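Local coordinates for cell shape-determining protein MreC (Streptococcus pneumoniae, PDB 2QF4) that helps to form and maintain cell shape, probably as part of the elongasome that synthesizes peripheral peptidoglycan, the chain here being its major extracytoplasmic domain, at residues T6-A11 and E162-S167; W21-T26 and L63-E68; A29-G34 and S52-N57; G46-V51 and L151-H156; D71-K76 and G86-Y91. All blocks are in the same frame, centred on the assembly; numbering follows the deposited sequence. Where two conformers were deposited one is given.

In the fold
The domain consists of two six-stranded antiparallel barrels with the alpha-lytic protease fold. Interactions 1, 2 and 3 lie in or beside the first barrel and are partly buried. Interaction 1 pairs the first and last strands of that barrel by backbone bonds. Interactions 2 and 3 secure loops, the first through a side-chain amide and the second through backbone carbonyls near charged residues. Interactions 3 and 4 share strand 46-54, at its two ends. Interaction 4 is buried between the barrels and works through methyl contacts and waters. Interaction 5 is a buried hairpin of the second barrel. It touches interaction 4 through Ser50 and Ile73, and interaction 2 through Tyr91.

Interaction 1 of 5, residues T6-A11 and E162-S167; sequences TKTLAA and ELVGNS
Glu162 pairs with Ala10 and reaches back along the neighbouring strand to Thr8. Its CG is anti to the backbone N (chi1 -173°) and the chain beyond is extended. OE2 ends 3.4 Å from Thr8 CG2, a contact of oxygen with a methyl group. The two side chains cross obliquely. Leu163 comes next and forms a hydrogen-bonded pair with Leu9. Leu163 N donates to Leu9 O at 2.8 Å, and Leu9 N donates to Leu163 O at 2.9 Å. The second bond is more bent, at 152° on the hydrogen. Thr8 CA also brings a C-H to Leu163 O. The leucine side chains share a face of the sheet. Leu163 is buried and touches Leu27 and Val61 of the barrel. Val164 turns to the other face, with Glu162 and Thr8. In the conformer given, one of two, its CG2 lies side by side with Thr8 CG2, 4.1 Å away, and its CG1 is 3.8 Å from Thr6 CB. Gly165 and Lys7 form the next hydrogen-bonded pair. Gly165 N meets Lys7 O nearly head-on, and Lys7 N returns the bond to Gly165 O at 2.9 Å. Lys7 CG packs 3.6 Å from that same Gly165 O. Asn166 turns its side chain away, where its amide bonds Asn124 and Lys168. Its carbonyl O still touches Lys7 CE. Ser167 follows the strand and sets OG 3.5 Å from Thr6 N. This regular antiparallel pairing of the first and last strands closes the first beta barrel of the alpha-lytic protease fold.

Interaction 2 of 5, residues W21-T26 and L63-E68; sequences WKQELT and LLTNTE
Asn66 grips the backbone of Gln23 with both ends of its carboxamide. Its OD1 accepts from Gln23 N at 2.8 Å, in the carbonyl plane on a lone pair, and the bond is nearly straight at 174°. Its ND2 donates to Gln23 O, also 2.8 Å away and again on a lone pair. The amide thus meets Gln23 much as a neighbouring strand would. Gln23 O takes a second donor, Leu63 N, at 3.0 Å and tilted from the carbonyl plane. Leu63 CD2 meets Leu25 CG at 4.0 Å, and these side chains cross at about a right angle. The Gln23 side chain runs past Asn66 in the opposite direction, with CB 3.5 Å from OD1, and goes on to Thr65. The very close approach of its NE2 to Thr65 OG1 is doubtful and carries no weight.

The next shell sets the amide in place. Residues 63 to 66 form a type I beta turn, and CG of Asn66 is anti to its carbonyl carbon (chi1 -75°). Within the turn Asn66 ND2 also donates to Leu63 O, at 2.9 Å. Outside it, Lys93 NZ bonds Thr65 O. Leu25 pairs by backbone bonds with Val61 of the neighbouring strand 59-63. The buried amide therefore has its oxygen and nitrogen bonded to main-chain partners, and the turn is held to the residue that leads into strand 24-27 by neutral amide and main-chain groups.

Interaction 3 of 5, residues A29-G34 and S52-N57; sequences AGRSKG and SKVEEN
Arg31 lies across Val54, and its side chain can be followed, in one of its two modelled conformers. CB meets Val54 CG1 at 3.7 Å and is as near Glu55 O. CG is anti to the backbone N (chi1 -171°). CD passes 4.2 Å from Glu56 OE1. The chain then bends at chi3, which puts NE 4.1 Å from Val54 CG1. That methyl lies over one face of the guanidinium, offset toward its rim. At the tip, NH2 makes a weak bond to Val54 O, strongly bent. Arg31 NH1 stays 4.4 Å from Glu56 OE1, too far for a salt bridge. Glu37 gives NH2 a further, long and weak ion pair.

The backbone holds more firmly. Arg31 N donates to Glu55 O at 3.0 Å, almost straight at 175°. Ser32 N donates to Glu56 O, also at 3.0 Å. Ser32 OG lies within bonding distance of Glu56 O and Asn57 OD1. Beneath the contact, Ala29 packs on Leu9 and Ala11 of strand 6-16. The loop that follows strand 24-27 is thus fixed to the residues after strand 46-54 by main-chain bonds to carbonyl oxygens, while the opposite charges of Arg31 and Glu56 probably add only a loose attraction.

Interaction 4 of 5, residues G46-V51 and L151-H156; sequences GLIGSV and LSADTH
Ile48 and Thr155 cross at about a right angle, and one methyl does most of the touching. Thr155 CG2 sits 3.6 Å from Ile48 CG1 and just as near to CB and CD1. It therefore rests against the whole branch. CG1 of Ile48 stands between the backbone N and the carbonyl carbon (chi1 63°). The other branch, CG2, also reaches residues 153 and 154. It lies 4.0 Å from Ala153 CB and 3.9 Å from Asp154 O. Ala153 CB also comes onto the backbone of Gly46, 3.8 Å from its CA. Gly46 has no side chain, so the methyl packs directly on the main chain. The hydroxyl of Thr155 is used otherwise, with OG1 bonded to Arg16 NH2.

Two waters join the backbones beside these methyls. Both donate to Leu47 O, water 1 at 2.8 Å and water 2 at 2.9 Å. Water 1 accepts from Ala153 N at 3.0 Å. Water 2 donates to Ala153 O at 2.7 Å. Leu47 O is thus linked to both N and O of Ala153 through water.

Each segment has its own turn or irregularity. Asp154 OD2 accepts from His156 N in an Asx turn. Ile48 and Gly49 both face Ala41, a classic beta bulge. Ile48 also packs on Val61 and Ile161, inside the first barrel. The loop at 152-156 leads from strand 146-151 of one barrel to strand 160-166 of the other. This places the contact where the chain passes between the two barrels of the alpha-lytic protease fold.

Interaction 5 of 5, residues D71-K76 and G86-Y91; sequences DKISVK and GIIIGY
Gly86 O is gripped by Val75 N and by water 5, in the antiparallel beta hairpin of strands 74-79 and 82-92. Val75 N lies 3.0 Å from Gly86 O, and its bond is straight at 177°, but the donor stands above the carbonyl plane. Water 5 donates to Gly86 O at 2.8 Å and also bonds Ser74 OG. That hydroxyl has a further partner in Leu120 N. Ser74 CA adds a C-H contact to Gly86 O. The pair is completed by Gly86 N, which donates to Val75 O at 2.9 Å.

Two residues along, Ile88 N donates to Ile73 O at 3.0 Å, in the carbonyl plane. Ile87 CB also lies 3.6 Å from this oxygen. Beyond it the chains part and waters take over. Ile88 O accepts from waters 3 and 4. Water 3 accepts from Lys72 N, and water 4 from Ile73 N.

The hairpin belongs to the second barrel, and its buried side is apolar. Val75 touches Ile100 and Val115, and Ile88 touches Leu98. Ile88 and Val75 cross at about a right angle. CG1 of Ile88 is anti to the carbonyl carbon (chi1 -67°), beside the backbone N, and comes 3.7 Å from Val75 CG1. The tip goes further still: Ile88 CD1 touches both Val75 CG1, at 3.7 Å, and Ile73 CG2, at 4.0 Å.

Interaction 1 of 5, residues T6-A11 and E162-S167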
# COMPACT_ATOMS: atom_id res chain seq x y z
N THR A 6 2.35 4.25 -16.04
CA THR A 6 3.17 3.52 -15.09
C THR A 6 4.28 2.77 -15.78
O THR A 6 4.28 2.54 -16.99
CB THR A 6 2.39 2.55 -14.16
OG1 THR A 6 2.08 1.34 -14.88
CG2 THR A 6 1.12 3.20 -13.60
N LYS A 7 5.28 2.43 -14.99
CA LYS A 7 6.35 1.51 -15.35
C LYS A 7 6.35 0.38 -14.33
O LYS A 7 6.13 0.62 -13.15
CB LYS A 7 7.71 2.22 -15.37
CG LYS A 7 8.03 3.03 -14.12
CD LYS A 7 9.30 3.81 -14.19
CE LYS A 7 9.49 4.53 -12.88
NZ LYS A 7 10.77 5.30 -12.83
N THR A 8 6.60 -0.83 -14.81
CA THR A 8 6.48 -1.99 -13.96
C THR A 8 7.67 -2.91 -14.14
O THR A 8 8.35 -2.89 -15.16
CB THR A 8 5.21 -2.80 -14.26
OG1 THR A 8 5.41 -3.60 -15.44
CG2 THR A 8 3.97 -1.93 -14.43
N LEU A 9 7.88 -3.75 -13.14
CA LEU A 9 8.95 -4.74 -13.17
C LEU A 9 8.54 -5.93 -12.32
O LEU A 9 8.28 -5.77 -11.12
CB LEU A 9 10.23 -4.10 -12.57
CG LEU A 9 11.46 -4.99 -12.49
CD1 LEU A 9 11.88 -5.57 -13.83
CD2 LEU A 9 12.60 -4.26 -11.80
N ALA A 10 8.48 -7.11 -12.90
CA ALA A 10 8.13 -8.34 -12.18
C ALA A 10 9.41 -9.08 -11.87
O ALA A 10 10.29 -9.19 -12.72
CB ALA A 10 7.14 -9.18 -12.99
N ALA A 11 9.52 -9.60 -10.65
CA ALA A 11 10.75 -10.24 -10.21
C ALA A 11 10.40 -11.36 -9.24
O ALA A 11 9.34 -11.39 -8.63
CB ALA A 11 11.68 -9.23 -9.53
N GLU A 162 5.13 -7.89 -8.63
CA GLU A 162 5.25 -6.82 -9.59
C GLU A 162 5.43 -5.47 -8.91
O GLU A 162 4.63 -5.06 -8.09
CB GLU A 162 4.00 -6.79 -10.47
CG GLU A 162 4.12 -5.78 -11.62
CD GLU A 162 2.92 -5.79 -12.52
OE1 GLU A 162 2.27 -6.84 -12.66
OE2 GLU A 162 2.65 -4.77 -13.13
N LEU A 163 6.51 -4.79 -9.22
CA LEU A 163 6.76 -3.42 -8.77
C LEU A 163 6.15 -2.48 -9.79
O LEU A 163 6.21 -2.71 -11.00
CB LEU A 163 8.26 -3.16 -8.69
CG LEU A 163 9.06 -4.04 -7.75
CD1 LEU A 163 10.52 -3.63 -7.81
CD2 LEU A 163 8.46 -4.03 -6.33
N VAL A 164 5.54 -1.39 -9.30
CA VAL A 164 4.82 -0.43 -10.17
C VAL A 164 5.15 0.97 -9.67
O VAL A 164 5.02 1.29 -8.49
CB VAL A 164 3.29 -0.66 -10.11
CG1 VAL A 164 2.53 0.29 -11.06
CG2 VAL A 164 2.89 -2.11 -10.46
N GLY A 165 5.56 1.84 -10.60
CA GLY A 165 5.82 3.25 -10.30
C GLY A 165 5.21 4.16 -11.36
O GLY A 165 4.91 3.73 -12.44
N ASN A 166 5.01 5.41 -11.01
CA ASN A 166 4.50 6.40 -11.94
C ASN A 166 5.60 6.71 -12.92
O ASN A 166 6.72 6.94 -12.50
CB ASN A 166 4.13 7.67 -11.15
CG ASN A 166 3.20 8.58 -11.90
OD1 ASN A 166 3.37 8.83 -13.09
ND2 ASN A 166 2.25 9.13 -11.19
N SER A 167 5.30 6.73 -14.21
CA SER A 167 6.30 7.05 -15.19
C SER A 167 6.37 8.49 -15.63
O SER A 167 7.28 8.86 -16.38
CB SER A 167 6.15 6.15 -16.40
OG SER A 167 4.95 6.44 -17.02

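Interaction 2 of 5, residues W21-T26 and L63-E68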
# COMPACT_ATOMS: atom_id res chain seq x y z
N TRP A 21 7.79 -9.13 13.42
CA TRP A 21 8.21 -7.76 13.75
C TRP A 21 8.95 -7.07 12.60
O TRP A 21 9.27 -5.90 12.69
CB TRP A 21 9.01 -7.75 15.04
CG TRP A 21 10.06 -8.80 15.20
CD1 TRP A 21 9.94 -9.93 15.93
CD2 TRP A 21 11.40 -8.81 14.68
NE1 TRP A 21 11.11 -10.64 15.91
CE2 TRP A 21 12.02 -9.95 15.16
CE3 TRP A 21 12.13 -7.94 13.86
CZ2 TRP A 21 13.31 -10.28 14.82
CZ3 TRP A 21 13.42 -8.27 13.55
CH2 TRP A 21 14.00 -9.41 14.05
N LYS A 22 9.21 -7.77 11.49
CA LYS A 22 9.72 -7.12 10.25
C LYS A 22 9.32 -7.96 9.08
O LYS A 22 10.04 -8.89 8.70
CB LYS A 22 11.24 -6.89 10.29
CG LYS A 22 11.75 -6.08 9.09
CD LYS A 22 13.23 -5.74 9.12
CE LYS A 22 14.11 -6.94 9.02
NZ LYS A 22 15.55 -6.52 9.14
N GLN A 23 8.16 -7.66 8.50
CA GLN A 23 7.63 -8.43 7.39
C GLN A 23 8.03 -7.81 6.07
O GLN A 23 7.71 -6.67 5.79
CB GLN A 23 6.14 -8.57 7.54
CG GLN A 23 5.80 -9.29 8.86
CD GLN A 23 4.36 -9.31 9.23
OE1 GLN A 23 4.05 -9.12 10.41
NE2 GLN A 23 3.51 -9.54 8.32
N GLU A 24 8.77 -8.58 5.30
CA GLU A 24 9.40 -8.07 4.10
C GLU A 24 9.76 -9.19 3.18
O GLU A 24 9.88 -10.34 3.58
CB GLU A 24 10.62 -7.26 4.45
CG GLU A 24 11.71 -8.06 5.08
CD GLU A 24 13.00 -7.31 5.18
OE1 GLU A 24 13.01 -6.07 5.46
OE2 GLU A 24 14.03 -7.99 5.06
N LEU A 25 9.96 -8.84 1.92
CA LEU A 25 10.40 -9.75 0.87
C LEU A 25 11.57 -9.10 0.15
O LEU A 25 11.67 -7.89 0.04
CB LEU A 25 9.28 -9.96 -0.21
CG LEU A 25 7.91 -10.41 0.22
CD1 LEU A 25 7.01 -10.41 -0.95
CD2 LEU A 25 8.00 -11.82 0.87
N THR A 26 12.47 -9.93 -0.36
CA THR A 26 13.52 -9.51 -1.28
C THR A 26 13.26 -10.10 -2.63
O THR A 26 13.01 -11.32 -2.76
CB THR A 26 14.92 -9.96 -0.78
OG1 THR A 26 15.10 -9.49 0.54
CG2 THR A 26 16.01 -9.41 -1.69
N LEU A 63 6.19 -5.14 3.67
CA LEU A 63 4.83 -5.60 3.51
C LEU A 63 3.83 -4.73 4.28
O LEU A 63 4.14 -4.12 5.29
CB LEU A 63 4.70 -7.09 3.91
CG LEU A 63 5.52 -8.06 3.03
CD1 LEU A 63 5.36 -9.50 3.56
CD2 LEU A 63 5.05 -8.04 1.58
N LEU A 64 2.58 -4.79 3.85
CA LEU A 64 1.51 -4.02 4.50
C LEU A 64 1.07 -4.56 5.84
O LEU A 64 0.33 -3.90 6.56
CB LEU A 64 0.27 -3.98 3.60
CG LEU A 64 0.38 -3.22 2.28
CD1 LEU A 64 -1.01 -3.19 1.62
CD2 LEU A 64 0.95 -1.81 2.44
N THR A 65 1.50 -5.77 6.20
CA THR A 65 1.09 -6.40 7.45
C THR A 65 2.00 -6.06 8.64
O THR A 65 1.79 -6.60 9.71
CB THR A 65 1.00 -7.90 7.23
OG1 THR A 65 2.23 -8.35 6.63
CG2 THR A 65 -0.17 -8.25 6.30
N ASN A 66 2.94 -5.13 8.46
CA ASN A 66 3.74 -4.65 9.58
C ASN A 66 2.93 -3.83 10.57
O ASN A 66 2.12 -3.00 10.19
CB ASN A 66 4.93 -3.89 9.08
CG ASN A 66 5.96 -4.81 8.56
OD1 ASN A 66 6.59 -5.55 9.33
ND2 ASN A 66 6.15 -4.82 7.25
N THR A 67 3.15 -4.08 11.84
CA THR A 67 2.42 -3.42 12.91
C THR A 67 2.45 -1.90 12.77
O THR A 67 1.40 -1.26 12.80
CB THR A 67 2.99 -3.83 14.28
OG1 THR A 67 2.92 -5.25 14.38
CG2 THR A 67 2.22 -3.14 15.41
N GLU A 68 3.65 -1.35 12.61
CA GLU A 68 3.83 0.06 12.38
C GLU A 68 4.41 0.26 10.99
O GLU A 68 5.27 -0.50 10.57
CB GLU A 68 4.83 0.64 13.40
CG GLU A 68 4.32 0.64 14.81
CD GLU A 68 3.35 1.75 15.09
OE1 GLU A 68 3.02 2.59 14.24
OE2 GLU A 68 2.93 1.83 16.26

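Interaction 3 of 5, residues A29-G34 and S52-N57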
# COMPACT_ATOMS: atom_id res chain seq x y z
N ALA A 29 15.55 -8.44 -8.62
CA ALA A 29 15.81 -7.37 -9.60
C ALA A 29 16.01 -6.14 -8.73
O ALA A 29 15.25 -5.92 -7.79
CB ALA A 29 14.71 -7.24 -10.58
N GLY A 30 16.91 -5.24 -9.10
CA GLY A 30 16.71 -3.87 -8.85
C GLY A 30 17.06 -2.82 -9.82
O GLY A 30 16.43 -2.80 -10.84
N ARG A 31 17.91 -1.89 -9.42
CA ARG A 31 18.07 -0.65 -10.19
C ARG A 31 18.55 -0.92 -11.60
O ARG A 31 18.12 -0.26 -12.55
CB ARG A 31 19.02 0.31 -9.49
CG ARG A 31 19.19 1.73 -9.97
CD ARG A 31 20.18 2.44 -9.02
NE ARG A 31 19.59 2.72 -7.70
CZ ARG A 31 20.00 2.24 -6.53
NH1 ARG A 31 21.03 1.40 -6.42
NH2 ARG A 31 19.34 2.59 -5.42
N SER A 32 19.40 -1.95 -11.76
CA SER A 32 19.92 -2.29 -13.09
C SER A 32 18.81 -2.68 -14.06
O SER A 32 19.02 -2.63 -15.29
CB SER A 32 20.96 -3.39 -12.98
OG SER A 32 20.36 -4.65 -12.69
N LYS A 33 17.65 -3.09 -13.53
CA LYS A 33 16.48 -3.43 -14.32
C LYS A 33 15.31 -2.45 -14.17
O LYS A 33 14.23 -2.70 -14.68
CB LYS A 33 16.03 -4.85 -14.01
CG LYS A 33 16.84 -5.88 -14.72
CD LYS A 33 16.54 -7.27 -14.24
CE LYS A 33 17.39 -8.28 -15.01
NZ LYS A 33 17.12 -9.67 -14.53
N GLY A 34 15.57 -1.33 -13.52
CA GLY A 34 14.60 -0.25 -13.48
C GLY A 34 13.81 -0.09 -12.19
O GLY A 34 12.90 0.74 -12.13
N SER A 52 11.20 -0.56 -0.03
CA SER A 52 11.94 0.10 1.04
C SER A 52 13.41 0.29 0.74
O SER A 52 14.01 1.17 1.31
CB SER A 52 11.73 -0.63 2.32
OG SER A 52 12.12 -1.96 2.21
N LYS A 53 14.01 -0.52 -0.13
CA LYS A 53 15.39 -0.30 -0.54
C LYS A 53 15.59 -0.88 -1.93
O LYS A 53 15.14 -1.98 -2.22
CB LYS A 53 16.32 -0.98 0.42
CG LYS A 53 17.78 -0.80 0.09
CD LYS A 53 18.62 -1.23 1.25
CE LYS A 53 19.88 -0.41 1.36
NZ LYS A 53 20.99 -1.17 2.01
N VAL A 54 16.26 -0.11 -2.78
CA VAL A 54 16.70 -0.57 -4.09
C VAL A 54 18.21 -0.76 -4.07
O VAL A 54 18.95 0.19 -3.78
CB VAL A 54 16.31 0.43 -5.17
CG1 VAL A 54 16.77 -0.05 -6.53
CG2 VAL A 54 14.77 0.68 -5.15
N GLU A 55 18.67 -1.97 -4.36
CA GLU A 55 20.10 -2.25 -4.61
C GLU A 55 20.29 -2.42 -6.10
O GLU A 55 19.36 -2.35 -6.87
CB GLU A 55 20.57 -3.49 -3.85
CG GLU A 55 20.29 -3.48 -2.35
CD GLU A 55 21.05 -2.42 -1.58
OE1 GLU A 55 22.04 -2.77 -0.90
OE2 GLU A 55 20.64 -1.24 -1.64
N GLU A 56 21.53 -2.62 -6.54
CA GLU A 56 21.77 -2.73 -7.98
C GLU A 56 21.02 -3.91 -8.59
O GLU A 56 20.45 -3.79 -9.67
CB GLU A 56 23.25 -2.84 -8.30
CG GLU A 56 23.59 -2.88 -9.81
CD GLU A 56 23.26 -1.61 -10.56
OE1 GLU A 56 22.89 -0.60 -9.92
OE2 GLU A 56 23.38 -1.62 -11.81
N ASN A 57 20.99 -5.05 -7.88
CA ASN A 57 20.37 -6.26 -8.44
C ASN A 57 19.26 -6.90 -7.60
O ASN A 57 18.82 -8.00 -7.90
CB ASN A 57 21.46 -7.30 -8.77
CG ASN A 57 22.41 -6.81 -9.83
OD1 ASN A 57 21.99 -6.46 -10.93
ND2 ASN A 57 23.67 -6.75 -9.50

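Interaction 4 of 5, residues G46-V51 and L151-H156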
# COMPACT_ATOMS: atom_id res chain seq x y z
N GLY A 46 -3.55 -6.90 -6.24
CA GLY A 46 -3.69 -5.92 -5.19
C GLY A 46 -2.39 -5.52 -4.55
O GLY A 46 -1.33 -6.16 -4.69
N LEU A 47 -2.46 -4.43 -3.79
CA LEU A 47 -1.27 -3.91 -3.10
C LEU A 47 -0.83 -4.85 -1.99
O LEU A 47 -1.61 -5.26 -1.15
CB LEU A 47 -1.60 -2.56 -2.47
CG LEU A 47 -0.38 -1.79 -1.92
CD1 LEU A 47 0.58 -1.40 -3.07
CD2 LEU A 47 -0.84 -0.58 -1.12
N ILE A 48 0.47 -5.17 -2.00
CA ILE A 48 1.05 -5.99 -0.92
C ILE A 48 2.18 -5.33 -0.17
O ILE A 48 2.55 -5.80 0.88
CB ILE A 48 1.42 -7.42 -1.40
CG1 ILE A 48 2.49 -7.43 -2.49
CG2 ILE A 48 0.14 -8.15 -1.88
CD1 ILE A 48 3.90 -7.26 -1.97
N GLY A 49 2.68 -4.20 -0.64
CA GLY A 49 3.77 -3.54 0.04
C GLY A 49 4.31 -2.36 -0.74
O GLY A 49 3.76 -1.98 -1.76
N SER A 50 5.41 -1.83 -0.23
CA SER A 50 6.10 -0.65 -0.79
C SER A 50 7.58 -0.96 -0.86
O SER A 50 8.09 -1.69 -0.01
CB SER A 50 5.83 0.59 0.05
OG SER A 50 6.11 0.34 1.41
N VAL A 51 8.26 -0.42 -1.86
CA VAL A 51 9.71 -0.60 -1.93
C VAL A 51 10.35 0.13 -0.78
O VAL A 51 10.09 1.33 -0.58
CB VAL A 51 10.28 -0.12 -3.30
CG1 VAL A 51 11.80 -0.02 -3.27
CG2 VAL A 51 9.80 -1.02 -4.43
N LEU A 151 -7.62 -6.30 3.79
CA LEU A 151 -6.79 -6.38 2.58
C LEU A 151 -7.35 -7.35 1.59
O LEU A 151 -7.79 -8.43 1.95
CB LEU A 151 -5.36 -6.78 2.97
CG LEU A 151 -4.56 -5.76 3.79
CD1 LEU A 151 -3.27 -6.33 4.32
CD2 LEU A 151 -4.30 -4.53 2.94
N SER A 152 -7.33 -6.99 0.32
CA SER A 152 -7.82 -7.93 -0.70
C SER A 152 -6.75 -8.84 -1.29
O SER A 152 -7.09 -9.82 -1.95
CB SER A 152 -8.60 -7.22 -1.77
OG SER A 152 -7.86 -6.16 -2.26
N ALA A 153 -5.47 -8.56 -1.05
CA ALA A 153 -4.39 -9.40 -1.53
C ALA A 153 -3.38 -9.66 -0.42
O ALA A 153 -3.25 -8.91 0.54
CB ALA A 153 -3.72 -8.73 -2.65
N ASP A 154 -2.63 -10.74 -0.59
CA ASP A 154 -1.47 -11.03 0.25
C ASP A 154 -0.45 -11.80 -0.56
O ASP A 154 -0.62 -11.99 -1.77
CB ASP A 154 -1.85 -11.74 1.56
CG ASP A 154 -2.41 -13.11 1.34
OD1 ASP A 154 -3.34 -13.51 2.09
OD2 ASP A 154 -1.94 -13.83 0.43
N THR A 155 0.65 -12.14 0.09
CA THR A 155 1.76 -12.80 -0.58
C THR A 155 1.93 -14.27 -0.19
O THR A 155 2.97 -14.86 -0.44
CB THR A 155 3.08 -12.01 -0.40
OG1 THR A 155 3.43 -11.95 0.99
CG2 THR A 155 2.98 -10.62 -0.97
N HIS A 156 0.88 -14.88 0.35
CA HIS A 156 0.89 -16.30 0.70
C HIS A 156 0.98 -17.14 -0.56
O HIS A 156 0.18 -16.98 -1.46
CB HIS A 156 -0.38 -16.63 1.49
CG HIS A 156 -0.42 -18.04 2.00
ND1 HIS A 156 0.44 -18.50 2.96
CD2 HIS A 156 -1.23 -19.08 1.68
CE1 HIS A 156 0.17 -19.77 3.22
NE2 HIS A 156 -0.83 -20.15 2.44
O HOH W 1 -4.36 -5.80 -0.76
O HOH W 2 -1.53 -6.93 1.18

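Interaction 5 of 5, residues D71-K76 and G86-Y91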
# COMPACT_ATOMS: atom_id res chain seq x y z
N ASP A 71 5.88 4.46 6.00
CA ASP A 71 6.09 4.82 4.60
C ASP A 71 5.09 5.82 4.04
O ASP A 71 5.27 6.27 2.91
CB ASP A 71 6.15 3.56 3.78
CG ASP A 71 7.29 2.66 4.21
OD1 ASP A 71 8.31 3.18 4.69
OD2 ASP A 71 7.14 1.43 4.12
N LYS A 72 4.07 6.20 4.80
CA LYS A 72 3.15 7.28 4.39
C LYS A 72 2.58 6.98 3.00
O LYS A 72 2.48 7.86 2.15
CB LYS A 72 3.85 8.65 4.43
CG LYS A 72 4.35 9.01 5.83
CD LYS A 72 4.88 10.44 5.90
CE LYS A 72 5.51 10.80 7.27
NZ LYS A 72 6.95 10.34 7.31
N ILE A 73 2.13 5.74 2.82
CA ILE A 73 1.53 5.33 1.57
C ILE A 73 0.15 5.95 1.46
O ILE A 73 -0.72 5.71 2.30
CB ILE A 73 1.42 3.80 1.44
CG1 ILE A 73 2.80 3.14 1.49
CG2 ILE A 73 0.70 3.43 0.13
CD1 ILE A 73 2.71 1.63 1.84
N SER A 74 -0.06 6.76 0.43
CA SER A 74 -1.34 7.41 0.17
C SER A 74 -2.40 6.42 -0.28
O SER A 74 -2.14 5.61 -1.17
CB SER A 74 -1.10 8.46 -0.93
OG SER A 74 -2.32 8.94 -1.49
N VAL A 75 -3.59 6.50 0.31
CA VAL A 75 -4.75 5.71 -0.07
C VAL A 75 -5.94 6.63 -0.19
O VAL A 75 -5.96 7.74 0.31
CB VAL A 75 -5.04 4.55 0.94
CG1 VAL A 75 -3.89 3.55 0.89
CG2 VAL A 75 -5.28 5.05 2.36
N LYS A 76 -6.95 6.09 -0.87
CA LYS A 76 -8.22 6.78 -0.97
C LYS A 76 -9.35 5.77 -0.85
O LYS A 76 -9.25 4.60 -1.17
CB LYS A 76 -8.32 7.61 -2.26
CG LYS A 76 -8.26 6.82 -3.50
CD LYS A 76 -8.22 7.71 -4.75
CE LYS A 76 -8.10 6.87 -5.99
NZ LYS A 76 -8.07 7.72 -7.23
N GLY A 86 -6.27 9.42 2.67
CA GLY A 86 -5.55 9.23 3.93
C GLY A 86 -4.25 8.52 3.68
O GLY A 86 -3.79 8.44 2.54
N ILE A 87 -3.63 8.03 4.74
CA ILE A 87 -2.36 7.29 4.62
C ILE A 87 -2.46 6.02 5.47
O ILE A 87 -3.10 5.96 6.49
CB ILE A 87 -1.06 8.07 4.97
CG1 ILE A 87 -1.14 8.56 6.42
CG2 ILE A 87 -0.89 9.24 4.04
CD1 ILE A 87 0.27 8.89 7.05
N ILE A 88 -1.73 5.02 5.02
CA ILE A 88 -1.54 3.78 5.78
C ILE A 88 -0.59 4.04 6.94
O ILE A 88 0.49 4.60 6.74
CB ILE A 88 -1.00 2.69 4.89
CG1 ILE A 88 -2.04 2.28 3.84
CG2 ILE A 88 -0.58 1.47 5.73
CD1 ILE A 88 -1.51 1.37 2.73
N ILE A 89 -0.99 3.66 8.15
CA ILE A 89 -0.12 3.87 9.34
C ILE A 89 0.31 2.57 10.00
O ILE A 89 1.20 2.60 10.83
CB ILE A 89 -0.80 4.83 10.36
CG1 ILE A 89 -2.12 4.27 10.87
CG2 ILE A 89 -0.95 6.22 9.74
CD1 ILE A 89 -2.67 4.95 12.16
N GLY A 90 -0.28 1.43 9.64
CA GLY A 90 0.10 0.17 10.27
C GLY A 90 -0.93 -0.89 10.05
O GLY A 90 -1.79 -0.75 9.18
N TYR A 91 -0.85 -1.94 10.85
CA TYR A 91 -1.65 -3.14 10.67
C TYR A 91 -1.87 -3.75 12.04
O TYR A 91 -0.94 -3.82 12.84
CB TYR A 91 -0.96 -4.16 9.75
CG TYR A 91 -1.75 -5.38 9.40
CD1 TYR A 91 -1.58 -6.56 10.10
CD2 TYR A 91 -2.65 -5.37 8.36
CE1 TYR A 91 -2.29 -7.70 9.77
CE2 TYR A 91 -3.37 -6.53 8.03
CZ TYR A 91 -3.19 -7.66 8.77
OH TYR A 91 -3.84 -8.83 8.46
O HOH W 3 2.85 5.91 7.48
O HOH W 4 2.28 3.63 4.79
O HOH W 5 -3.40 10.34 0.52